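Local atomic coordinates of histidine kinase (Methanosarcina mazei, PDB entry 3LI9), a protein that probably acts as a membrane sensor histidine kinase, phosphorylating a protein histidine from ATP, with this chain forming its extracellular double-Cache sensor domain. Residues Cys45-Ala48 with Glu49-Ser52; Ser124-Tyr127 with Tyr128-Lys132. All coordinates share one frame; numbering follows the deposited sequence.

Interaction 1: residues Cys45-Ala48 with Glu49-Ser52; sequences CTMA and EYGS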
ATOM      1  N   CYS A  45     -15.769  -9.412   5.163  1.00 15.18           N
ATOM      2  CA  CYS A  45     -16.940 -10.375   4.873  1.00 14.96           C
ATOM      3  C   CYS A  45     -17.402 -10.969   6.195  1.00 15.51           C
ATOM      4  O   CYS A  45     -18.601 -11.099   6.455  1.00 16.90           O
ATOM      5  CB  CYS A  45     -16.497 -11.530   3.974  1.00 15.94           C
ATOM      6  SG  CYS A  45     -16.222 -11.071   2.323  1.00 21.78           S
ATOM      7  N   THR A  46     -16.433 -11.422   6.984  1.00 14.11           N
ATOM      8  CA  THR A  46     -16.727 -12.080   8.231  1.00 14.15           C
ATOM      9  C   THR A  46     -17.449 -11.098   9.150  1.00 15.21           C
ATOM     10  O   THR A  46     -18.471 -11.458   9.742  1.00 15.06           O
ATOM     11  CB  THR A  46     -15.462 -12.545   8.874  1.00 15.12           C
ATOM     12  OG1 THR A  46     -14.821 -13.433   7.922  1.00 16.51           O
ATOM     13  CG2 THR A  46     -15.739 -13.260  10.172  1.00 17.35           C
HETATM   14  N   MSE A  47     -16.857  -9.922   9.376  1.00 12.30           N
HETATM   15  CA  MSE A  47     -17.500  -8.956  10.259  1.00 13.82           C
HETATM   16  C   MSE A  47     -18.868  -8.537   9.793  1.00 13.73           C
HETATM   17  O   MSE A  47     -19.732  -8.221  10.667  1.00 15.83           O
HETATM   18  CB  MSE A  47     -16.653  -7.743  10.435  1.00 14.36           C
HETATM   19  CG  MSE A  47     -15.349  -7.956  11.200  1.00 16.03           C
HETATM   20 SE   MSE A  47     -15.892  -8.466  13.145  1.00 26.27          SE
HETATM   21  CE  MSE A  47     -15.396 -10.001  12.721  1.00 11.47           C
ATOM     22  N   ALA A  48     -19.110  -8.497   8.504  1.00 14.04           N
ATOM     23  CA  ALA A  48     -20.429  -8.173   7.963  1.00 14.80           C
ATOM     24  C   ALA A  48     -21.500  -9.159   8.452  1.00 16.22           C
ATOM     25  O   ALA A  48     -22.654  -8.786   8.538  1.00 17.53           O
ATOM     26  CB  ALA A  48     -20.416  -8.070   6.397  1.00 14.16           C
ATOM     27  N   GLU A  49     -21.136 -10.379   8.774  1.00 14.52           N
ATOM     28  CA  GLU A  49     -22.047 -11.426   9.246  1.00 16.56           C
ATOM     29  C   GLU A  49     -21.974 -11.675  10.722  1.00 17.75           C
ATOM     30  O   GLU A  49     -22.605 -12.582  11.229  1.00 20.10           O
ATOM     31  CB  GLU A  49     -21.796 -12.756   8.497  1.00 15.11           C
ATOM     32  CG  GLU A  49     -22.039 -12.611   6.979  1.00 15.59           C
ATOM     33  CD  GLU A  49     -23.481 -12.491   6.590  1.00 19.88           C
ATOM     34  OE1 GLU A  49     -24.416 -12.772   7.414  1.00 20.12           O
ATOM     35  OE2 GLU A  49     -23.726 -12.087   5.449  1.00 18.55           O
ATOM     36  N   TYR A  50     -21.151 -10.933  11.436  1.00 16.05           N
ATOM     37  CA  TYR A  50     -20.910 -11.156  12.842  1.00 17.72           C
ATOM     38  C   TYR A  50     -21.976 -10.532  13.756  1.00 20.32           C
ATOM     39  O   TYR A  50     -21.788  -9.480  14.372  1.00 24.20           O
ATOM     40  CB  TYR A  50     -19.570 -10.513  13.198  1.00 17.40           C
ATOM     41  CG  TYR A  50     -18.977 -10.936  14.488  1.00 17.56           C
ATOM     42  CD1 TYR A  50     -18.744 -12.284  14.764  1.00 14.85           C
ATOM     43  CD2 TYR A  50     -18.627  -9.981  15.466  1.00 19.31           C
ATOM     44  CE1 TYR A  50     -18.126 -12.659  15.984  1.00 19.50           C
ATOM     45  CE2 TYR A  50     -18.003 -10.351  16.620  1.00 23.67           C
ATOM     46  CZ  TYR A  50     -17.757 -11.672  16.877  1.00 24.70           C
ATOM     47  OH  TYR A  50     -17.120 -12.012  18.045  1.00 32.73           O
ATOM     48  N   GLY A  51     -23.017 -11.298  13.999  1.00 19.39           N
ATOM     49  CA  GLY A  51     -24.109 -10.809  14.890  1.00 19.40           C
ATOM     50  C   GLY A  51     -23.852 -11.085  16.359  1.00 20.51           C
ATOM     51  O   GLY A  51     -24.647 -10.651  17.179  1.00 18.01           O
ATOM     52  N   SER A  52     -22.784 -11.839  16.700  1.00 19.23           N
ATOM     53  CA  SER A  52     -22.459 -12.119  18.082  1.00 20.93           C
ATOM     54  C   SER A  52     -22.090 -10.866  18.864  1.00 21.32           C
ATOM     55  O   SER A  52     -22.179 -10.864  20.086  1.00 20.69           O
ATOM     56  CB  SER A  52     -21.339 -13.161  18.229  1.00 20.73           C
ATOM     57  OG  SER A  52     -21.864 -14.409  17.741  1.00 25.61           O
TER
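T46 O takes the shortest hydrogen bond between C45-A48 and E49-S52, from E49 N at 3.0 Å. One residue on, Y50 N reaches M47 O at 3.2 Å. Both bonds span three residues, so the chain draws in tighter than an alpha-helical turn as it leaves the helix.

The side-chain contact belongs to M47, a selenomethionine, and Y50, which lie alongside each other and point the same way. M47 bends at chi2 and chi3, and this brings its CE over one face of the Y50 ring, 4.1 Å from Y50 CG and displaced toward the rim. M47 SE lies 4.6 Å from the centroid of the Y50 ring, 39° off the ring normal, with CD2 its nearest ring atom. Y50 turns its ring there with CG trans to its own N (chi1 -164°), and its hydroxyl is hydrogen-bonded to E57 of the next helix. M47 is buried, packing also on L77, Y79 and I157 of the sheet, while the partly exposed Y50 lies beside it. The pair is a Met-aromatic contact at the C-terminal end of a long helix, Y50 being also the centre of an inverse gamma turn, closed by a weak G51 N to E49 O bond.

Interaction 2: residues Ser124-Tyr127 with Tyr128-Lys132; sequences SSDY and YQLPK
S125 O receives two backbone N-H groups, Y128 N at 3.1 Å and Q129 N at 2.9 Å, the latter nearly straight at 173° and opening helix 126-134, which L130 N to D126 O continues at 3.0 Å.

Among the side chains, Y127 and Y128 cross at an angle. Y128 CB stands over one face of the Y127 ring, 4.2 Å from the ring centroid, as a CH-pi contact. The first torsion of Y127 (chi1 75°) tucks CG between its own N and carbonyl carbon, bringing CG to 3.2 Å from Y128 N. The two rings then part: Y127 OH bonds to V120 O, whereas Y128 OH goes to E80, which also pairs with K132. An alanine in place of Y127 would probably leave V120 O without this hydroxyl and Y128 CB without the ring it packs on. Farther round the turn, L130 CG packs on D126 CB at 3.8 Å. Q129, bent at chi2, lays its CG 3.6 Å from S125 O and near S124 C, and its NE2 bonds to Y122 O. S125 holds the N-cap position, although its side chain makes no capping bond. P131 has no N-H to continue the series, and the helix kinks there; its CD instead rests 3.4 Å from Y127 O, where an N-H would otherwise face that carbonyl. The helix start thus rests on two donors sharing S125 O and one on D126 O, while the tyrosine hydroxyls tie it to V120 and E80.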
ATOM      1  N   SER A 124     -11.949  11.729   9.154  1.00 32.32           N
ATOM      2  CA  SER A 124     -11.393  12.510   8.036  1.00 34.10           C
ATOM      3  C   SER A 124     -10.377  11.814   7.098  1.00 34.39           C
ATOM      4  O   SER A 124     -10.227  12.233   5.933  1.00 36.75           O
ATOM      5  CB  SER A 124     -10.788  13.797   8.601  1.00 34.32           C
ATOM      6  OG  SER A 124      -9.681  13.463   9.434  1.00 38.45           O
ATOM      7  N   SER A 125      -9.678  10.781   7.542  1.00 32.67           N
ATOM      8  CA  SER A 125      -8.643  10.180   6.673  1.00 31.96           C
ATOM      9  C   SER A 125      -9.166   9.215   5.625  1.00 31.58           C
ATOM     10  O   SER A 125     -10.110   8.500   5.860  1.00 27.09           O
ATOM     11  CB  SER A 125      -7.582   9.454   7.491  1.00 32.34           C
ATOM     12  OG  SER A 125      -6.925  10.390   8.342  1.00 37.77           O
ATOM     13  N   ASP A 126      -8.483   9.160   4.482  1.00 31.51           N
ATOM     14  CA  ASP A 126      -8.874   8.302   3.390  1.00 31.70           C
ATOM     15  C   ASP A 126      -8.956   6.827   3.730  1.00 28.59           C
ATOM     16  O   ASP A 126      -9.689   6.129   3.090  1.00 29.34           O
ATOM     17  CB  ASP A 126      -7.867   8.422   2.257  1.00 34.51           C
ATOM     18  CG  ASP A 126      -8.001   9.724   1.513  1.00 39.74           C
ATOM     19  OD1 ASP A 126      -9.061  10.401   1.661  1.00 46.74           O
ATOM     20  OD2 ASP A 126      -7.035  10.048   0.778  1.00 49.88           O
ATOM     21  N   TYR A 127      -8.151   6.321   4.646  1.00 26.81           N
ATOM     22  CA  TYR A 127      -8.249   4.879   4.875  1.00 24.49           C
ATOM     23  C   TYR A 127      -9.687   4.490   5.250  1.00 24.39           C
ATOM     24  O   TYR A 127     -10.113   3.317   5.043  1.00 22.62           O
ATOM     25  CB  TYR A 127      -7.285   4.442   5.982  1.00 24.74           C
ATOM     26  CG  TYR A 127      -7.713   4.809   7.425  1.00 24.24           C
ATOM     27  CD1 TYR A 127      -8.346   3.909   8.224  1.00 21.36           C
ATOM     28  CD2 TYR A 127      -7.404   6.061   7.981  1.00 25.79           C
ATOM     29  CE1 TYR A 127      -8.687   4.205   9.496  1.00 21.14           C
ATOM     30  CE2 TYR A 127      -7.747   6.375   9.301  1.00 26.14           C
ATOM     31  CZ  TYR A 127      -8.396   5.442  10.049  1.00 19.77           C
ATOM     32  OH  TYR A 127      -8.737   5.710  11.352  1.00 19.71           O
ATOM     33  N   TYR A 128     -10.408   5.424   5.866  1.00 22.62           N
ATOM     34  CA  TYR A 128     -11.816   5.155   6.279  1.00 23.53           C
ATOM     35  C   TYR A 128     -12.761   5.833   5.339  1.00 24.58           C
ATOM     36  O   TYR A 128     -13.740   5.235   4.934  1.00 25.40           O
ATOM     37  CB  TYR A 128     -12.092   5.673   7.707  1.00 22.43           C
ATOM     38  CG  TYR A 128     -13.411   5.255   8.335  1.00 21.90           C
ATOM     39  CD1 TYR A 128     -13.434   4.297   9.348  1.00 20.27           C
ATOM     40  CD2 TYR A 128     -14.599   5.883   8.019  1.00 20.43           C
ATOM     41  CE1 TYR A 128     -14.610   3.929   9.985  1.00 20.64           C
ATOM     42  CE2 TYR A 128     -15.787   5.505   8.609  1.00 22.77           C
ATOM     43  CZ  TYR A 128     -15.801   4.559   9.601  1.00 20.47           C
ATOM     44  OH  TYR A 128     -16.973   4.227  10.253  1.00 17.78           O
ATOM     45  N   GLN A 129     -12.475   7.100   4.994  1.00 25.65           N
ATOM     46  CA  GLN A 129     -13.430   7.883   4.182  1.00 27.74           C
ATOM     47  C   GLN A 129     -13.515   7.384   2.733  1.00 27.54           C
ATOM     48  O   GLN A 129     -14.573   7.451   2.113  1.00 27.86           O
ATOM     49  CB  GLN A 129     -13.091   9.379   4.191  1.00 26.31           C
ATOM     50  CG  GLN A 129     -13.288  10.059   5.573  1.00 27.71           C
ATOM     51  CD  GLN A 129     -14.709   9.921   6.090  1.00 33.20           C
ATOM     52  OE1 GLN A 129     -15.633  10.253   5.402  1.00 35.04           O
ATOM     53  NE2 GLN A 129     -14.877   9.444   7.316  1.00 30.71           N
ATOM     54  N   LEU A 130     -12.435   6.858   2.182  1.00 27.72           N
ATOM     55  CA  LEU A 130     -12.569   6.401   0.781  1.00 28.63           C
ATOM     56  C   LEU A 130     -13.471   5.174   0.662  1.00 27.74           C
ATOM     57  O   LEU A 130     -14.363   5.139  -0.190  1.00 29.07           O
ATOM     58  CB  LEU A 130     -11.224   6.154   0.090  1.00 30.25           C
ATOM     59  CG  LEU A 130     -10.398   7.361  -0.374  1.00 35.25           C
ATOM     60  CD1 LEU A 130      -9.125   6.854  -1.100  1.00 36.98           C
ATOM     61  CD2 LEU A 130     -11.245   8.288  -1.277  1.00 37.00           C
ATOM     62  N   PRO A 131     -13.264   4.143   1.499  1.00 26.19           N
ATOM     63  CA  PRO A 131     -14.247   3.061   1.421  1.00 25.52           C
ATOM     64  C   PRO A 131     -15.665   3.495   1.726  1.00 24.73           C
ATOM     65  O   PRO A 131     -16.611   2.931   1.159  1.00 25.40           O
ATOM     66  CB  PRO A 131     -13.799   2.090   2.524  1.00 26.43           C
ATOM     67  CG  PRO A 131     -12.321   2.284   2.592  1.00 25.51           C
ATOM     68  CD  PRO A 131     -12.068   3.755   2.264  1.00 26.15           C
ATOM     69  N   LYS A 132     -15.842   4.408   2.669  1.00 25.53           N
ATOM     70  CA  LYS A 132     -17.187   4.884   3.009  1.00 26.88           C
ATOM     71  C   LYS A 132     -17.920   5.552   1.823  1.00 30.43           C
ATOM     72  O   LYS A 132     -19.107   5.299   1.602  1.00 32.24           O
ATOM     73  CB  LYS A 132     -17.146   5.883   4.138  1.00 27.00           C
ATOM     74  CG  LYS A 132     -18.514   6.335   4.606  1.00 26.01           C
ATOM     75  CD  LYS A 132     -18.424   7.244   5.807  1.00 30.58           C
ATOM     76  CE  LYS A 132     -19.862   7.709   6.086  1.00 31.68           C
ATOM     77  NZ  LYS A 132     -20.080   8.195   7.436  1.00 33.26           N
TER

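In the fold
Interaction 1 comes first along the chain, at the far end of helix 13-48; interaction 2 follows at the start of helix 126-134. Their centres lie 21 Å apart and their nearest atoms about 12 Å, so they do not touch. What they share is the antiparallel sheet containing strands 148-159 and 162-172: M47 and A48 pack on strand 148-159, as do Y127 and P131, which also reach strand 162-172. One contact thus finishes the long N-terminal helix, the other sets a short helix against the same sheet. Both belong to the Cache region of the extracellular sensor, in its PDC fold. A molecule bound near Y127 is probably a crystallisation component, though it may mark a pocket.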